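Local coordinates for protein purine nucleoside phosphorylase (PDB 6TK9) that catalyses the reversible phosphorolysis of purine nucleosides, probably inosine and guanosine, releasing the free base and ribose 1-phosphate, at residues G24-S29 / R105-T110; L34-E39 / V76-V81; I125-D130 / R225-S230. All coordinates share one frame; numbering follows the deposited sequence.

Contact 1: residues G24-S29 / R105-T110. With PO4 (phosphate ion), chain G.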
loop_
_atom_site.group_PDB
_atom_site.type_symbol
_atom_site.label_atom_id
_atom_site.label_comp_id
_atom_site.label_asym_id
_atom_site.label_seq_id
_atom_site.Cartn_x
_atom_site.Cartn_y
_atom_site.Cartn_z
ATOM N N GLY A 24 25.006 12.048 -27.118
ATOM C CA GLY A 24 24.448 10.743 -27.482
ATOM C C GLY A 24 22.956 10.853 -27.479
ATOM O O GLY A 24 22.440 11.625 -26.701
ATOM N N LEU A 25 22.297 10.107 -28.340
ATOM C CA LEU A 25 20.831 10.116 -28.469
ATOM C C LEU A 25 20.431 8.715 -28.931
ATOM O O LEU A 25 20.918 8.324 -29.982
ATOM C CB LEU A 25 20.484 11.215 -29.476
ATOM C CG LEU A 25 19.053 11.207 -29.997
ATOM C CD1 LEU A 25 18.064 11.544 -28.891
ATOM C CD2 LEU A 25 18.907 12.185 -31.144
ATOM N N VAL A 26 19.670 7.970 -28.123
ATOM C CA VAL A 26 19.216 6.578 -28.422
ATOM C C VAL A 26 17.739 6.672 -28.790
ATOM O O VAL A 26 16.955 7.170 -27.965
ATOM C CB VAL A 26 19.448 5.603 -27.245
ATOM C CG1 VAL A 26 18.857 4.228 -27.514
ATOM C CG2 VAL A 26 20.915 5.444 -26.888
ATOM N N LEU A 27 17.402 6.266 -30.008
ATOM C CA LEU A 27 16.027 6.333 -30.547
ATOM C C LEU A 27 15.415 4.939 -30.389
ATOM O O LEU A 27 16.028 3.989 -30.840
ATOM C CB LEU A 27 16.054 6.816 -32.011
ATOM C CG LEU A 27 16.670 8.205 -32.244
ATOM C CD1 LEU A 27 16.805 8.525 -33.727
ATOM C CD2 LEU A 27 15.890 9.296 -31.545
ATOM N N GLY A 28 14.246 4.839 -29.759
ATOM C CA GLY A 28 13.586 3.552 -29.469
ATOM C C GLY A 28 12.535 3.212 -30.500
ATOM O O GLY A 28 12.603 3.734 -31.632
ATOM N N SER A 29 11.574 2.387 -30.103
ATOM C CA SER A 29 10.602 1.742 -31.016
ATOM C C SER A 29 9.775 2.818 -31.735
ATOM O O SER A 29 9.026 3.551 -31.063
ATOM C CB SER A 29 9.769 0.719 -30.280
ATOM O OG SER A 29 10.629 -0.191 -29.604
ATOM N N ARG A 105 29.335 12.721 -23.599
ATOM C CA ARG A 105 29.302 12.755 -22.107
ATOM C C ARG A 105 27.893 13.130 -21.606
ATOM O O ARG A 105 27.659 13.068 -20.375
ATOM C CB ARG A 105 30.343 13.740 -21.577
ATOM C CG ARG A 105 31.721 13.599 -22.213
ATOM C CD ARG A 105 32.504 12.398 -21.723
ATOM N NE ARG A 105 32.811 12.539 -20.305
ATOM C CZ ARG A 105 33.840 13.209 -19.796
ATOM N NH1 ARG A 105 34.704 13.816 -20.589
ATOM N NH2 ARG A 105 34.005 13.269 -18.486
ATOM N N THR A 106 26.989 13.516 -22.520
ATOM C CA THR A 106 25.546 13.776 -22.266
ATOM C C THR A 106 24.724 12.900 -23.216
ATOM O O THR A 106 25.026 12.916 -24.434
ATOM C CB THR A 106 25.191 15.261 -22.419
ATOM O OG1 THR A 106 25.923 15.985 -21.436
ATOM C CG2 THR A 106 23.725 15.569 -22.211
ATOM N N PHE A 107 23.733 12.177 -22.673
ATOM C CA PHE A 107 22.921 11.177 -23.409
ATOM C C PHE A 107 21.439 11.426 -23.178
ATOM O O PHE A 107 21.046 11.623 -22.025
ATOM C CB PHE A 107 23.268 9.763 -22.960
ATOM C CG PHE A 107 24.250 9.048 -23.843
ATOM C CD1 PHE A 107 25.609 9.187 -23.647
ATOM C CD2 PHE A 107 23.804 8.215 -24.851
ATOM C CE1 PHE A 107 26.505 8.512 -24.459
ATOM C CE2 PHE A 107 24.698 7.544 -25.666
ATOM C CZ PHE A 107 26.050 7.693 -25.466
ATOM N N LEU A 108 20.672 11.404 -24.268
ATOM C CA LEU A 108 19.192 11.458 -24.294
ATOM C C LEU A 108 18.719 10.038 -24.617
ATOM O O LEU A 108 18.938 9.593 -25.744
ATOM C CB LEU A 108 18.725 12.454 -25.369
ATOM C CG LEU A 108 18.657 13.936 -24.980
ATOM C CD1 LEU A 108 19.955 14.450 -24.356
ATOM C CD2 LEU A 108 18.288 14.799 -26.174
ATOM N N LEU A 109 18.139 9.327 -23.662
ATOM C CA LEU A 109 17.612 7.963 -23.917
ATOM C C LEU A 109 16.109 8.064 -24.174
ATOM O O LEU A 109 15.417 8.581 -23.306
ATOM C CB LEU A 109 17.923 7.082 -22.707
ATOM C CG LEU A 109 19.381 7.085 -22.262
ATOM C CD1 LEU A 109 19.517 6.386 -20.924
ATOM C CD2 LEU A 109 20.271 6.433 -23.304
ATOM N N THR A 110 15.645 7.602 -25.332
ATOM C CA THR A 110 14.229 7.688 -25.758
ATOM C C THR A 110 13.693 6.268 -25.929
ATOM O O THR A 110 14.480 5.386 -26.328
ATOM C CB THR A 110 14.056 8.538 -27.030
ATOM O OG1 THR A 110 14.291 7.743 -28.197
ATOM C CG2 THR A 110 14.955 9.760 -27.035
HETATM P P PO4 G . 11.886 0.766 -26.699
HETATM O O1 PO4 G . 13.226 0.197 -27.192
HETATM O O2 PO4 G . 10.758 -0.211 -27.017
HETATM O O3 PO4 G . 11.581 2.090 -27.369
HETATM O O4 PO4 G . 11.997 1.008 -25.196
#

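Contact 2: residues L34-E39 / V76-V81. With PO4 (phosphate ion), chain G.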
loop_
_atom_site.group_PDB
_atom_site.type_symbol
_atom_site.label_atom_id
_atom_site.label_comp_id
_atom_site.label_asym_id
_atom_site.label_seq_id
_atom_site.Cartn_x
_atom_site.Cartn_y
_atom_site.Cartn_z
ATOM N N LEU A 34 13.894 10.395 -36.703
ATOM C CA LEU A 34 14.767 11.556 -36.372
ATOM C C LEU A 34 16.197 11.313 -36.926
ATOM O O LEU A 34 16.869 12.284 -37.275
ATOM C CB LEU A 34 14.739 11.789 -34.854
ATOM C CG LEU A 34 15.574 12.950 -34.302
ATOM C CD1 LEU A 34 15.314 14.261 -35.041
ATOM C CD2 LEU A 34 15.304 13.140 -32.820
ATOM N N ALA A 35 16.671 10.069 -37.048
ATOM C CA ALA A 35 18.062 9.785 -37.477
ATOM C C ALA A 35 18.263 10.196 -38.942
ATOM O O ALA A 35 19.392 10.517 -39.327
ATOM C CB ALA A 35 18.377 8.327 -37.286
ATOM N N ASP A 36 17.201 10.157 -39.735
ATOM C CA ASP A 36 17.237 10.545 -41.165
ATOM C C ASP A 36 17.449 12.061 -41.299
ATOM O O ASP A 36 17.918 12.505 -42.343
ATOM C CB ASP A 36 15.963 10.065 -41.864
ATOM C CG ASP A 36 15.916 8.556 -42.045
ATOM O OD1 ASP A 36 16.944 7.888 -41.785
ATOM O OD2 ASP A 36 14.868 8.066 -42.479
ATOM N N GLU A 37 17.134 12.845 -40.274
ATOM C CA GLU A 37 17.255 14.317 -40.358
ATOM C C GLU A 37 18.701 14.710 -40.026
ATOM O O GLU A 37 19.039 15.901 -40.157
ATOM C CB GLU A 37 16.183 14.964 -39.484
ATOM C CG GLU A 37 14.786 14.418 -39.762
ATOM C CD GLU A 37 13.619 15.108 -39.077
ATOM O OE1 GLU A 37 13.870 16.107 -38.369
ATOM O OE2 GLU A 37 12.456 14.642 -39.256
ATOM N N VAL A 38 19.558 13.757 -39.670
ATOM C CA VAL A 38 20.970 14.078 -39.298
ATOM C C VAL A 38 21.798 14.290 -40.574
ATOM O O VAL A 38 21.666 13.483 -41.495
ATOM C CB VAL A 38 21.602 13.006 -38.387
ATOM C CG1 VAL A 38 23.057 13.320 -38.073
ATOM C CG2 VAL A 38 20.815 12.830 -37.101
ATOM N N GLU A 39 22.605 15.357 -40.599
ATOM C CA GLU A 39 23.691 15.590 -41.582
ATOM C C GLU A 39 24.772 14.562 -41.295
ATOM O O GLU A 39 25.570 14.813 -40.395
ATOM C CB GLU A 39 24.259 17.008 -41.490
ATOM C CG GLU A 39 25.201 17.377 -42.629
ATOM C CD GLU A 39 26.028 18.622 -42.357
ATOM O OE1 GLU A 39 25.738 19.340 -41.370
ATOM O OE2 GLU A 39 26.971 18.860 -43.115
ATOM N N VAL A 76 23.939 9.339 -32.837
ATOM C CA VAL A 76 22.539 8.816 -32.859
ATOM C C VAL A 76 22.602 7.290 -33.050
ATOM O O VAL A 76 23.272 6.830 -33.973
ATOM C CB VAL A 76 21.697 9.538 -33.928
ATOM C CG1 VAL A 76 20.268 9.015 -33.996
ATOM C CG2 VAL A 76 21.705 11.043 -33.696
ATOM N N TYR A 77 22.001 6.539 -32.131
ATOM C CA TYR A 77 21.719 5.086 -32.210
ATOM C C TYR A 77 20.360 4.946 -32.859
ATOM O O TYR A 77 19.392 5.291 -32.210
ATOM C CB TYR A 77 21.724 4.470 -30.812
ATOM C CG TYR A 77 23.072 4.545 -30.151
ATOM C CD1 TYR A 77 23.452 5.665 -29.439
ATOM C CD2 TYR A 77 24.008 3.550 -30.333
ATOM C CE1 TYR A 77 24.707 5.762 -28.863
ATOM C CE2 TYR A 77 25.269 3.634 -29.768
ATOM C CZ TYR A 77 25.614 4.737 -29.018
ATOM O OH TYR A 77 26.843 4.807 -28.439
ATOM N N LYS A 78 20.305 4.609 -34.137
ATOM C CA LYS A 78 19.010 4.375 -34.824
ATOM C C LYS A 78 18.540 2.981 -34.383
ATOM O O LYS A 78 18.968 1.991 -35.008
ATOM C CB LYS A 78 19.125 4.558 -36.347
ATOM C CG LYS A 78 17.813 4.333 -37.097
ATOM C CD LYS A 78 17.748 4.737 -38.572
ATOM C CE LYS A 78 16.332 4.570 -39.102
ATOM N NZ LYS A 78 16.162 5.066 -40.489
ATOM N N GLY A 79 17.754 2.921 -33.303
ATOM C CA GLY A 79 17.330 1.669 -32.633
ATOM C C GLY A 79 18.342 1.196 -31.594
ATOM O O GLY A 79 19.437 1.790 -31.521
ATOM N N ARG A 80 17.990 0.153 -30.831
ATOM C CA ARG A 80 18.768 -0.397 -29.680
ATOM C C ARG A 80 18.471 -1.891 -29.549
ATOM O O ARG A 80 17.740 -2.432 -30.418
ATOM C CB ARG A 80 18.460 0.306 -28.350
ATOM C CG ARG A 80 16.979 0.395 -27.998
ATOM C CD ARG A 80 16.688 0.286 -26.513
ATOM N NE ARG A 80 16.996 1.503 -25.782
ATOM C CZ ARG A 80 16.188 2.554 -25.684
ATOM N NH1 ARG A 80 15.012 2.549 -26.292
ATOM N NH2 ARG A 80 16.570 3.623 -24.998
ATOM N N VAL A 81 19.049 -2.527 -28.527
ATOM C CA VAL A 81 18.824 -3.959 -28.197
ATOM C C VAL A 81 18.168 -4.047 -26.818
ATOM O O VAL A 81 18.278 -3.099 -26.002
ATOM C CB VAL A 81 20.125 -4.772 -28.284
ATOM C CG1 VAL A 81 20.701 -4.701 -29.689
ATOM C CG2 VAL A 81 21.155 -4.338 -27.255
HETATM P P PO4 G . 11.886 0.766 -26.699
HETATM O O1 PO4 G . 13.226 0.197 -27.192
HETATM O O2 PO4 G . 10.758 -0.211 -27.017
HETATM O O3 PO4 G . 11.581 2.090 -27.369
HETATM O O4 PO4 G . 11.997 1.008 -25.196
#

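Contact 3: residues I125-D130 / R225-S230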
loop_
_atom_site.group_PDB
_atom_site.type_symbol
_atom_site.label_atom_id
_atom_site.label_comp_id
_atom_site.label_asym_id
_atom_site.label_seq_id
_atom_site.Cartn_x
_atom_site.Cartn_y
_atom_site.Cartn_z
ATOM N N ILE A 125 4.083 12.796 -23.941
ATOM C CA ILE A 125 5.544 12.617 -23.719
ATOM C C ILE A 125 5.820 12.729 -22.208
ATOM O O ILE A 125 5.293 13.674 -21.551
ATOM C CB ILE A 125 6.314 13.663 -24.544
ATOM C CG1 ILE A 125 6.038 13.530 -26.043
ATOM C CG2 ILE A 125 7.793 13.606 -24.235
ATOM C CD1 ILE A 125 6.716 14.589 -26.883
ATOM N N MET A 126 6.598 11.786 -21.672
ATOM C CA MET A 126 6.918 11.698 -20.228
ATOM C C MET A 126 8.418 11.883 -20.094
ATOM O O MET A 126 9.151 11.060 -20.639
ATOM C CB MET A 126 6.507 10.361 -19.592
ATOM C CG MET A 126 6.712 10.330 -18.071
ATOM S SD MET A 126 6.596 8.663 -17.335
ATOM C CE MET A 126 8.308 8.145 -17.368
ATOM N N LEU A 127 8.817 12.961 -19.431
ATOM C CA LEU A 127 10.180 13.150 -18.900
ATOM C C LEU A 127 10.393 12.138 -17.772
ATOM O O LEU A 127 9.508 12.013 -16.918
ATOM C CB LEU A 127 10.272 14.586 -18.387
ATOM C CG LEU A 127 11.572 14.973 -17.697
ATOM C CD1 LEU A 127 12.732 14.881 -18.667
ATOM C CD2 LEU A 127 11.462 16.374 -17.113
ATOM N N HIS A 128 11.514 11.428 -17.778
ATOM C CA HIS A 128 11.894 10.476 -16.705
ATOM C C HIS A 128 12.426 11.282 -15.518
ATOM O O HIS A 128 13.368 12.073 -15.728
ATOM C CB HIS A 128 12.947 9.488 -17.207
ATOM C CG HIS A 128 12.451 8.506 -18.212
ATOM N ND1 HIS A 128 13.117 7.329 -18.459
ATOM C CD2 HIS A 128 11.368 8.521 -19.028
ATOM C CE1 HIS A 128 12.463 6.655 -19.391
ATOM N NE2 HIS A 128 11.377 7.363 -19.755
ATOM N N LEU A 129 11.854 11.078 -14.330
ATOM C CA LEU A 129 12.358 11.648 -13.056
ATOM C C LEU A 129 13.145 10.605 -12.278
ATOM O O LEU A 129 14.048 11.005 -11.568
ATOM C CB LEU A 129 11.171 12.133 -12.236
ATOM C CG LEU A 129 10.435 13.305 -12.859
ATOM C CD1 LEU A 129 9.339 13.810 -11.929
ATOM C CD2 LEU A 129 11.412 14.419 -13.197
ATOM N N ASP A 130 12.784 9.324 -12.398
ATOM C CA ASP A 130 13.464 8.201 -11.690
ATOM C C ASP A 130 13.070 6.870 -12.334
ATOM O O ASP A 130 12.199 6.862 -13.238
ATOM C CB ASP A 130 13.095 8.197 -10.207
ATOM C CG ASP A 130 14.183 7.707 -9.283
ATOM O OD1 ASP A 130 15.265 7.399 -9.789
ATOM O OD2 ASP A 130 13.913 7.613 -8.061
ATOM N N ARG A 225 25.964 12.433 -18.085
ATOM C CA ARG A 225 24.648 13.026 -17.752
ATOM C C ARG A 225 23.610 12.364 -18.656
ATOM O O ARG A 225 23.969 12.007 -19.773
ATOM C CB ARG A 225 24.646 14.539 -17.956
ATOM C CG ARG A 225 25.767 15.279 -17.242
ATOM C CD ARG A 225 26.064 16.584 -17.963
ATOM N NE ARG A 225 25.163 17.644 -17.551
ATOM C CZ ARG A 225 24.621 18.573 -18.344
ATOM N NH1 ARG A 225 24.822 18.572 -19.655
ATOM N NH2 ARG A 225 23.838 19.496 -17.804
ATOM N N VAL A 226 22.394 12.146 -18.149
ATOM C CA VAL A 226 21.337 11.303 -18.789
ATOM C C VAL A 226 20.016 12.076 -18.717
ATOM O O VAL A 226 19.713 12.652 -17.665
ATOM C CB VAL A 226 21.198 9.920 -18.110
ATOM C CG1 VAL A 226 20.089 9.068 -18.719
ATOM C CG2 VAL A 226 22.498 9.138 -18.093
ATOM N N LEU A 227 19.265 12.082 -19.812
ATOM C CA LEU A 227 17.869 12.577 -19.896
ATOM C C LEU A 227 17.053 11.466 -20.556
ATOM O O LEU A 227 17.510 10.944 -21.594
ATOM C CB LEU A 227 17.848 13.877 -20.712
ATOM C CG LEU A 227 16.528 14.641 -20.726
ATOM C CD1 LEU A 227 16.715 16.006 -21.351
ATOM C CD2 LEU A 227 15.464 13.882 -21.486
ATOM N N GLY A 228 15.921 11.101 -19.947
ATOM C CA GLY A 228 15.053 10.001 -20.397
ATOM C C GLY A 228 13.715 10.535 -20.871
ATOM O O GLY A 228 13.092 11.308 -20.133
ATOM N N LEU A 229 13.288 10.154 -22.070
ATOM C CA LEU A 229 11.977 10.549 -22.609
ATOM C C LEU A 229 11.334 9.299 -23.183
ATOM O O LEU A 229 12.015 8.525 -23.882
ATOM C CB LEU A 229 12.092 11.632 -23.686
ATOM C CG LEU A 229 12.866 12.896 -23.316
ATOM C CD1 LEU A 229 13.000 13.784 -24.547
ATOM C CD2 LEU A 229 12.204 13.664 -22.173
ATOM N N SER A 230 10.058 9.127 -22.865
ATOM C CA SER A 230 9.198 8.095 -23.455
ATOM C C SER A 230 8.037 8.812 -24.138
ATOM O O SER A 230 7.609 9.892 -23.656
ATOM C CB SER A 230 8.770 7.120 -22.413
ATOM O OG SER A 230 9.918 6.482 -21.877
#

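Contact 1: residues G24-S29 / R105-T110
T110 grips the carbonyl oxygen of V26 twice, with its backbone N-H and with its hydroxyl. T110 OG1 lies 2.7 Å from V26 O, in the carbonyl plane and on a lone pair. It gets there because chi1 of 84° sets OG1 between the backbone N and the carbonyl carbon, the crowded position. The same hydroxyl accepts G28 N over a longer 3.3 Å, so polar pairing continues one residue past the end of strand 24-27. Threonine suits the place twice over, since its methyl CG2 rests 4.0 Å from L25 CD1.

At the other end G24 N donates to T106 O at 2.8 Å, and G24 CA lies over one face of the F107 ring, 3.8 Å from its centroid, in a CH-pi contact. A beta carbon on G24 would clash with F107 CE2, so glycine suits this place against the ring.

Between these ends the strands run parallel, 9° apart, with G24 beside F107, L25 beside L108 and V26 beside L109, in the central mixed sheet of the alpha/beta phosphorylase fold. L25 and L108 meet on one face, L25 CD1 coming within 3.7 Å of L108 CB beneath helix 257-270. V26 and L109 occupy the other face, alongside helix 213-222.

Past the strand, S29 N and S29 OG bind two different oxygens of the phosphate ion, the hydroxyl at 2.6 Å from PO4 O2. G28 passes so close that a side chain there would run into PO4 O3. H60 hydrogen-bonds S29 OG and helps fix it; R80, H82, A112 and S211 also hydrogen-bond the ion. Though it probably came from the crystallisation liquor, the ion's place is consistent with the phosphate site expected of a phosphorylase.

Contact 2: residues L34-E39 / V76-V81
K78 reaches D36 with its chain drawn out straight: CG is anti to the backbone N (chi1 -180°) and every later torsion is extended too. In D36 chi1 of -71° sets CG beside the backbone N, and OD1 is then the oxygen nearer K78 NZ. K78 NZ and D36 OD1 form a salt bridge of 3.2 Å, the ammonium coming from above the carboxylate plane, 35° out of it. D36 OD2 stands farther off, 3.8 Å from K78 NZ; D36 is exposed and K78 partly so, and solvent would probably weaken the pair.

Under the charged pair the lysine's methylene groups lie against alanine. A35 CB is 3.9 Å from K78 CD and equally near V76 CG1, and a small side chain here probably lets the turn settle close to the strand. Farther in, V38 and V76 lie alongside with their chains running opposite ways, their CG2 methyls 3.9 Å apart.

The segment 34-39 belongs to the connection between strands 23-27 and 39-45. Backbone bonds from E37 N to L34 O and from V38 N to A35 O curl it into a compact turn over the end of strand 72-78, which is paired in the central sheet with strand 23-27. L27 of that strand touches both A35 and V76, and L69 packs on V38.

Beyond the strand G79 turns the chain with a positive phi, a conformation easy for a glycine, and R80, bent at chi2 and chi3, heads for the phosphate ion. R80 NH1 donates to PO4 O1 at 3.1 Å, the oxygen lying at the edge of the guanidinium, near its plane. A salt bridge from R80 NE to E215 OE1 and a bond from R80 NH1 to T110 O probably help fix its orientation.

Contact 3: residues I125-D130 / R225-S230
H128 lays its imidazole over the backbone of G228, with G228 CA 4.0 Å from the ring centroid in a CH-pi contact. Its chi1 of -69° places CG beside the backbone N, on the side of strand 225-230, and the ring's edge turns to S230. H128 NE2 and S230 OG are 2.7 Å apart in a nearly straight hydrogen bond whose donor may be either. The serine hydroxyl also bonds S111 OG, and H128 ND1 bonds Y159 OH, so both ring nitrogens are engaged. A side chain at G228 would collide with H128 ND1; glycine leaves that room to the ring. An alanine in place of H128 would probably leave S230 OG and Y159 OH each short of a partner and open a gap over G228.

On the opposite face L127 carries CG anti to the backbone N (chi1 176°). Its CD1 meets L229 CD2 at 3.7 Å and also touches L227 CD2, branched methyls that pack apolar surface on this face of the sheet. The backbones are antiparallel: M126 and S230 form a hydrogen-bonded pair, with M126 N to S230 O at 2.9 Å, and H128 N adds a bond to G228 O. The strands nevertheless diverge, their N-to-C directions 139° apart.

Strand 124-133 is flanked in the sheet by strands 179-185 and 225-235, the latter paired in turn, in parallel, with strand 106-115, whose A113 touches S230. L127 packs on helix 161-173, while I125, L227 and L229 lean on helix 257-270.

How the contacts relate
Contacts 1 and 3 are wholly buried pairings of sheet strands, parallel in contact 1 and antiparallel in contact 3. They join directly, since F107 hydrogen-bonds L227 through the backbone and L109 N probably bonds L227 O. Contact 2 instead packs a loop turn onto a strand end and reaches the surface, so its polar link is an ion pair between side chains; contact 1 adds a threonine hydroxyl to its backbone ladder, contact 3 an imidazole-hydroxyl bond. Strand 72-78 adjoins strand 23-27 through Y77 and L25, tying contacts 1 and 2, which also share the phosphate through S29 and R80. Contact 3 does not touch contact 2; their centres are about 18 Å apart within the same sheet.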